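PDB 4E6U: acyl-[acyl-carrier-protein]--UDP-N-acetylglucosamine O-acyltransferase from Acinetobacter baumannii, which catalyses transfer of an acyl chain from acyl carrier protein to UDP-N-acetylglucosamine, an acylation belonging to lipopolysaccharide synthesis. Local coordinates for residues F137-V141 with V155-S159; H148-I154 with K166-M172. All blocks are in the same frame, centred on the assembly; numbering follows the deposited sequence.

Contact 1 (F137-V141 with V155-S159). With EDO (1,2-ethanediol), chain J.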
loop_
_atom_site.group_PDB
_atom_site.type_symbol
_atom_site.label_atom_id
_atom_site.label_comp_id
_atom_site.label_asym_id
_atom_site.label_seq_id
_atom_site.Cartn_x
_atom_site.Cartn_y
_atom_site.Cartn_z
ATOM N N PHE A 137 -3.195 -7.608 -11.609
ATOM C CA PHE A 137 -3.064 -7.251 -10.200
ATOM C C PHE A 137 -3.169 -5.743 -10.121
ATOM O O PHE A 137 -2.309 -5.034 -10.653
ATOM C CB PHE A 137 -1.716 -7.701 -9.653
ATOM C CG PHE A 137 -1.455 -9.168 -9.813
ATOM C CD1 PHE A 137 -1.800 -10.060 -8.799
ATOM C CD2 PHE A 137 -0.906 -9.660 -10.988
ATOM C CE1 PHE A 137 -1.564 -11.410 -8.942
ATOM C CE2 PHE A 137 -0.651 -11.001 -11.142
ATOM C CZ PHE A 137 -0.984 -11.890 -10.114
ATOM N N ALA A 138 -4.225 -5.245 -9.499
ATOM C CA ALA A 138 -4.404 -3.809 -9.352
ATOM C C ALA A 138 -3.448 -3.237 -8.315
ATOM O O ALA A 138 -2.674 -3.952 -7.682
ATOM C CB ALA A 138 -5.851 -3.470 -9.025
ATOM N N ASN A 139 -3.471 -1.927 -8.167
ATOM C CA ASN A 139 -2.483 -1.269 -7.332
ATOM C C ASN A 139 -2.405 -1.821 -5.928
ATOM O O ASN A 139 -3.434 -2.147 -5.333
ATOM C CB ASN A 139 -2.802 0.231 -7.227
ATOM C CG ASN A 139 -2.448 0.979 -8.472
ATOM O OD1 ASN A 139 -2.794 0.560 -9.559
ATOM N ND2 ASN A 139 -1.748 2.116 -8.317
ATOM N N ASN A 140 -1.203 -1.887 -5.376
ATOM C CA ASN A 140 -1.004 -2.214 -3.954
ATOM C C ASN A 140 -1.421 -3.636 -3.545
ATOM O O ASN A 140 -1.680 -3.897 -2.367
ATOM C CB ASN A 140 -1.707 -1.187 -3.039
ATOM C CG ASN A 140 -1.174 0.229 -3.195
ATOM O OD1 ASN A 140 0.008 0.442 -3.417
ATOM N ND2 ASN A 140 -2.050 1.201 -3.070
ATOM N N VAL A 141 -1.479 -4.538 -4.514
ATOM C CA VAL A 141 -1.805 -5.938 -4.204
ATOM C C VAL A 141 -0.592 -6.635 -3.589
ATOM O O VAL A 141 0.530 -6.508 -4.104
ATOM C CB VAL A 141 -2.327 -6.659 -5.446
ATOM C CG1 VAL A 141 -2.312 -8.181 -5.236
ATOM C CG2 VAL A 141 -3.725 -6.181 -5.763
ATOM N N VAL A 155 -7.252 -9.313 -9.548
ATOM C CA VAL A 155 -7.154 -9.027 -8.123
ATOM C C VAL A 155 -7.318 -7.530 -7.908
ATOM O O VAL A 155 -6.498 -6.727 -8.361
ATOM C CB VAL A 155 -5.835 -9.512 -7.510
ATOM C CG1 VAL A 155 -5.849 -9.320 -5.982
ATOM C CG2 VAL A 155 -5.558 -10.984 -7.889
ATOM N N GLY A 156 -8.394 -7.142 -7.235
ATOM C CA GLY A 156 -8.694 -5.733 -7.018
ATOM C C GLY A 156 -7.696 -5.048 -6.098
ATOM O O GLY A 156 -7.009 -5.675 -5.298
ATOM N N GLY A 157 -7.647 -3.731 -6.218
ATOM C CA GLY A 157 -6.608 -2.941 -5.568
ATOM C C GLY A 157 -6.601 -3.064 -4.066
ATOM O O GLY A 157 -7.656 -3.187 -3.425
ATOM N N ASN A 158 -5.408 -3.019 -3.504
ATOM C CA ASN A 158 -5.206 -3.010 -2.070
ATOM C C ASN A 158 -5.678 -4.302 -1.387
ATOM O O ASN A 158 -6.081 -4.305 -0.216
ATOM C CB ASN A 158 -5.860 -1.785 -1.428
ATOM C CG ASN A 158 -5.270 -1.487 -0.089
ATOM O OD1 ASN A 158 -4.116 -1.826 0.173
ATOM N ND2 ASN A 158 -6.059 -0.870 0.786
ATOM N N SER A 159 -5.663 -5.388 -2.146
ATOM C CA SER A 159 -5.982 -6.698 -1.591
ATOM C C SER A 159 -4.715 -7.418 -1.166
ATOM O O SER A 159 -3.610 -7.114 -1.657
ATOM C CB SER A 159 -6.754 -7.549 -2.589
ATOM O OG SER A 159 -8.011 -6.956 -2.882
HETATM C C1 EDO J . -5.951 1.904 -9.676
HETATM O O1 EDO J . -5.789 0.480 -9.793
HETATM C C2 EDO J . -5.841 2.342 -8.218
HETATM O O2 EDO J . -6.029 1.211 -7.357
HETATM O O HOH W 1 -2.011 -3.764 0.198
#

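Contact 2 (H148-I154 with K166-M172). With EDO (1,2-ethanediol), chain L.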
loop_
_atom_site.group_PDB
_atom_site.type_symbol
_atom_site.label_atom_id
_atom_site.label_comp_id
_atom_site.label_asym_id
_atom_site.label_seq_id
_atom_site.Cartn_x
_atom_site.Cartn_y
_atom_site.Cartn_z
ATOM N N HIS A 148 -0.278 -19.692 -5.345
ATOM C CA HIS A 148 -0.405 -20.092 -6.736
ATOM C C HIS A 148 -1.616 -19.413 -7.348
ATOM O O HIS A 148 -2.731 -19.557 -6.842
ATOM C CB HIS A 148 -0.501 -21.627 -6.868
ATOM C CG HIS A 148 0.719 -22.360 -6.393
ATOM N ND1 HIS A 148 0.787 -23.740 -6.354
ATOM C CD2 HIS A 148 1.919 -21.919 -5.939
ATOM C CE1 HIS A 148 1.965 -24.109 -5.883
ATOM N NE2 HIS A 148 2.674 -23.023 -5.627
ATOM N N ILE A 149 -1.388 -18.656 -8.420
ATOM C CA ILE A 149 -2.422 -17.944 -9.166
ATOM C C ILE A 149 -2.480 -18.555 -10.564
ATOM O O ILE A 149 -1.442 -18.770 -11.211
ATOM C CB ILE A 149 -2.123 -16.421 -9.252
ATOM C CG1 ILE A 149 -1.657 -15.835 -7.901
ATOM C CG2 ILE A 149 -3.295 -15.676 -9.880
ATOM C CD1 ILE A 149 -2.758 -15.249 -7.025
ATOM N N GLY A 150 -3.699 -18.831 -11.024
ATOM C CA GLY A 150 -3.917 -19.428 -12.340
ATOM C C GLY A 150 -3.842 -18.409 -13.460
ATOM O O GLY A 150 -2.909 -17.595 -13.492
ATOM N N ASP A 151 -4.794 -18.466 -14.382
ATOM C CA ASP A 151 -4.852 -17.589 -15.550
ATOM C C ASP A 151 -6.104 -16.743 -15.531
ATOM O O ASP A 151 -7.144 -17.160 -14.987
ATOM C CB ASP A 151 -4.888 -18.405 -16.854
ATOM C CG ASP A 151 -3.758 -19.410 -16.963
ATOM O OD1 ASP A 151 -2.619 -19.148 -16.564
ATOM O OD2 ASP A 151 -4.013 -20.533 -17.471
ATOM N N HIS A 152 -6.045 -15.565 -16.138
ATOM C CA HIS A 152 -7.239 -14.726 -16.300
ATOM C C HIS A 152 -7.890 -14.330 -14.981
ATOM O O HIS A 152 -9.105 -14.157 -14.898
ATOM C CB HIS A 152 -8.250 -15.422 -17.227
ATOM C CG HIS A 152 -7.754 -15.573 -18.622
ATOM N ND1 HIS A 152 -7.734 -14.525 -19.515
ATOM C CD2 HIS A 152 -7.241 -16.640 -19.276
ATOM C CE1 HIS A 152 -7.237 -14.944 -20.666
ATOM N NE2 HIS A 152 -6.921 -16.218 -20.543
ATOM N N VAL A 153 -7.068 -14.175 -13.948
ATOM C CA VAL A 153 -7.519 -13.742 -12.629
ATOM C C VAL A 153 -7.431 -12.215 -12.528
ATOM O O VAL A 153 -6.516 -11.610 -13.104
ATOM C CB VAL A 153 -6.639 -14.370 -11.533
ATOM C CG1 VAL A 153 -7.042 -13.889 -10.140
ATOM C CG2 VAL A 153 -6.696 -15.914 -11.628
ATOM N N ILE A 154 -8.364 -11.598 -11.817
ATOM C CA ILE A 154 -8.278 -10.160 -11.552
ATOM C C ILE A 154 -8.272 -9.999 -10.055
ATOM O O ILE A 154 -9.169 -10.500 -9.357
ATOM C CB ILE A 154 -9.439 -9.370 -12.167
ATOM C CG1 ILE A 154 -9.443 -9.545 -13.689
ATOM C CG2 ILE A 154 -9.384 -7.874 -11.758
ATOM C CD1 ILE A 154 -10.631 -8.924 -14.401
ATOM N N LYS A 166 -4.419 -20.582 -2.947
ATOM C CA LYS A 166 -4.509 -20.883 -4.363
ATOM C C LYS A 166 -5.687 -20.137 -4.954
ATOM O O LYS A 166 -6.821 -20.274 -4.498
ATOM C CB LYS A 166 -4.635 -22.404 -4.578
ATOM C CG LYS A 166 -3.473 -23.147 -3.963
ATOM C CD LYS A 166 -3.595 -24.671 -4.060
ATOM C CE LYS A 166 -2.478 -25.344 -3.288
ATOM N NZ LYS A 166 -1.119 -25.034 -3.830
ATOM N N ILE A 167 -5.419 -19.308 -5.956
ATOM C CA ILE A 167 -6.419 -18.456 -6.578
ATOM C C ILE A 167 -6.529 -18.907 -8.013
ATOM O O ILE A 167 -5.615 -18.708 -8.833
ATOM C CB ILE A 167 -5.997 -16.961 -6.526
ATOM C CG1 ILE A 167 -5.510 -16.581 -5.122
ATOM C CG2 ILE A 167 -7.126 -16.079 -7.040
ATOM C CD1 ILE A 167 -6.535 -16.762 -4.011
ATOM N N ASP A 168 -7.616 -19.602 -8.320
ATOM C CA ASP A 168 -7.680 -20.309 -9.586
ATOM C C ASP A 168 -8.259 -19.494 -10.744
ATOM O O ASP A 168 -8.731 -18.359 -10.570
ATOM C CB ASP A 168 -8.368 -21.673 -9.394
ATOM C CG ASP A 168 -7.401 -22.729 -8.867
ATOM O OD1 ASP A 168 -6.176 -22.496 -8.859
ATOM O OD2 ASP A 168 -7.845 -23.827 -8.482
ATOM N N SER A 169 -8.191 -20.072 -11.939
ATOM C CA SER A 169 -8.452 -19.305 -13.151
ATOM C C SER A 169 -9.821 -18.685 -13.223
ATOM O O SER A 169 -10.796 -19.281 -12.746
ATOM C CB SER A 169 -8.186 -20.158 -14.382
ATOM O OG SER A 169 -6.829 -20.548 -14.409
ATOM N N TYR A 170 -9.895 -17.479 -13.796
ATOM C CA TYR A 170 -11.147 -16.748 -14.044
ATOM C C TYR A 170 -11.841 -16.230 -12.789
ATOM O O TYR A 170 -12.963 -15.724 -12.857
ATOM C CB TYR A 170 -12.141 -17.580 -14.890
ATOM C CG TYR A 170 -11.555 -18.142 -16.162
ATOM C CD1 TYR A 170 -11.254 -19.500 -16.265
ATOM C CD2 TYR A 170 -11.285 -17.317 -17.262
ATOM C CE1 TYR A 170 -10.711 -20.035 -17.437
ATOM C CE2 TYR A 170 -10.745 -17.835 -18.434
ATOM C CZ TYR A 170 -10.453 -19.189 -18.509
ATOM O OH TYR A 170 -9.918 -19.689 -19.679
ATOM N N SER A 171 -11.177 -16.357 -11.643
ATOM C CA SER A 171 -11.703 -15.800 -10.403
ATOM C C SER A 171 -11.484 -14.284 -10.356
ATOM O O SER A 171 -10.657 -13.732 -11.109
ATOM C CB SER A 171 -11.062 -16.474 -9.197
ATOM O OG SER A 171 -9.654 -16.248 -9.171
ATOM N N MET A 172 -12.235 -13.628 -9.486
ATOM C CA MET A 172 -12.097 -12.186 -9.276
ATOM C C MET A 172 -12.109 -11.899 -7.806
ATOM O O MET A 172 -13.000 -12.343 -7.080
ATOM C CB MET A 172 -13.225 -11.414 -9.940
ATOM C CG MET A 172 -13.292 -11.557 -11.455
ATOM S SD MET A 172 -14.545 -10.498 -12.225
ATOM C CE MET A 172 -13.959 -8.872 -11.744
HETATM C C1 EDO L . -1.263 -22.783 -10.848
HETATM O O1 EDO L . -2.606 -22.284 -10.944
HETATM C C2 EDO L . -0.257 -21.652 -11.056
HETATM O O2 EDO L . -0.455 -21.037 -12.339
HETATM O O HOH W 2 -3.771 -21.605 -8.566
HETATM O O HOH W 3 -1.263 -25.445 -6.642
HETATM O O HOH W 4 -6.479 -22.042 -16.641
HETATM O O HOH W 5 -11.112 -12.803 -13.736
#

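Contact 1 (F137-V141 with V155-S159)
Two backbone hydrogen bonds hold one corner turn above the next in successive coils of a left-handed parallel beta-helix: Asn-158 N donates to Asn-139 O (2.8 Å), and Ala-138 N to Val-155 O (2.9 Å), beside the parallel pair Phe-137 and Val-155. Each segment contains a type II turn, Ala-138 to Val-141 and Gly-156 to Ser-159, 18 residues apart, with Asn-140 or Asn-158 at the positive-phi third position. A water lies 2.6 Å from Asn-140 O and 2.9 Å from Asn-158 OD1. Val-141 CA approaches Ser-159 O at 3.3 Å in a CA-H...O contact. Apolar side chains fill the inner side, Val-155 CG1 meeting Val-141 CG1 at 3.8 Å and Val-155 CG2 meeting Phe-137 CD1 at 4.0 Å. An ethanediol O1 donates to Asn-139 OD1 (3.0 Å), which also accepts from Gln-75 of the second subunit; Asn-158 lies where the three subunits meet, bonding weakly to its copies in both others. The turns lead into strands 142-143 and 160-161, with Val-155 and Ser-159 packing onto Ile-173 of strand 172-173.

Contact 2 (H148-I154 with K166-M172)
Lys-166 pairs in parallel with His-148; a water 2.8 Å from Lys-166 NZ and 2.7 Å from His-148 ND1 links their outward side chains. Ile-167 makes two backbone bonds, its N donating to His-148 O (2.8 Å) and its O accepting from Gly-150 N (2.9 Å), while inside its CG1 lies 3.6 Å from Ile-149 CD1 and its CG2 3.8 Å from Val-153 CG1. Asp-168 opens a type II turn and bonds to Ser-255 of helix 250-258; its O accepts from Ser-171 OG (2.7 Å). Ser-169 OG accepts from Asp-151 N (2.9 Å), close to where a side chain on Gly-150 would clash. At the corner Tyr-170 N donates to Asp-151 O (3.0 Å), and its ring lies nearly parallel to that of His-152, slid aside with centroids 5.3 Å apart; the ring of His-134, one coil earlier, meets that of His-152, again nearly parallel. Ser-171 O accepts from Ile-154 N (3.2 Å), and Met-172 resumes parallel pairing with Ile-154. Aliphatic Ile-149 and Ile-167, each followed four residues on by a small residue, Val-153 or Ser-171, fit the hexapeptide repeat of a left-handed parallel beta-helix.

Followed from the N terminus, the chain leaves 137-141, runs along strand 142-143 and enters 148-154, the first half of contact 2, before 155-159 returns beside its starting point and closes contact 1. It then continues through strand 160-161 to 166-172, where contact 2 closes. The two loops therefore cross instead of nesting, and segment 148-154 runs directly into 155-159. Each closure spans 18 residues, one coil of the beta-helix. Contact 1 joins successive coils at the corner between the sheets holding strands 154-155 and 160-161; contact 2 does so at the preceding corner, between the sheets of 148-149 and 154-155.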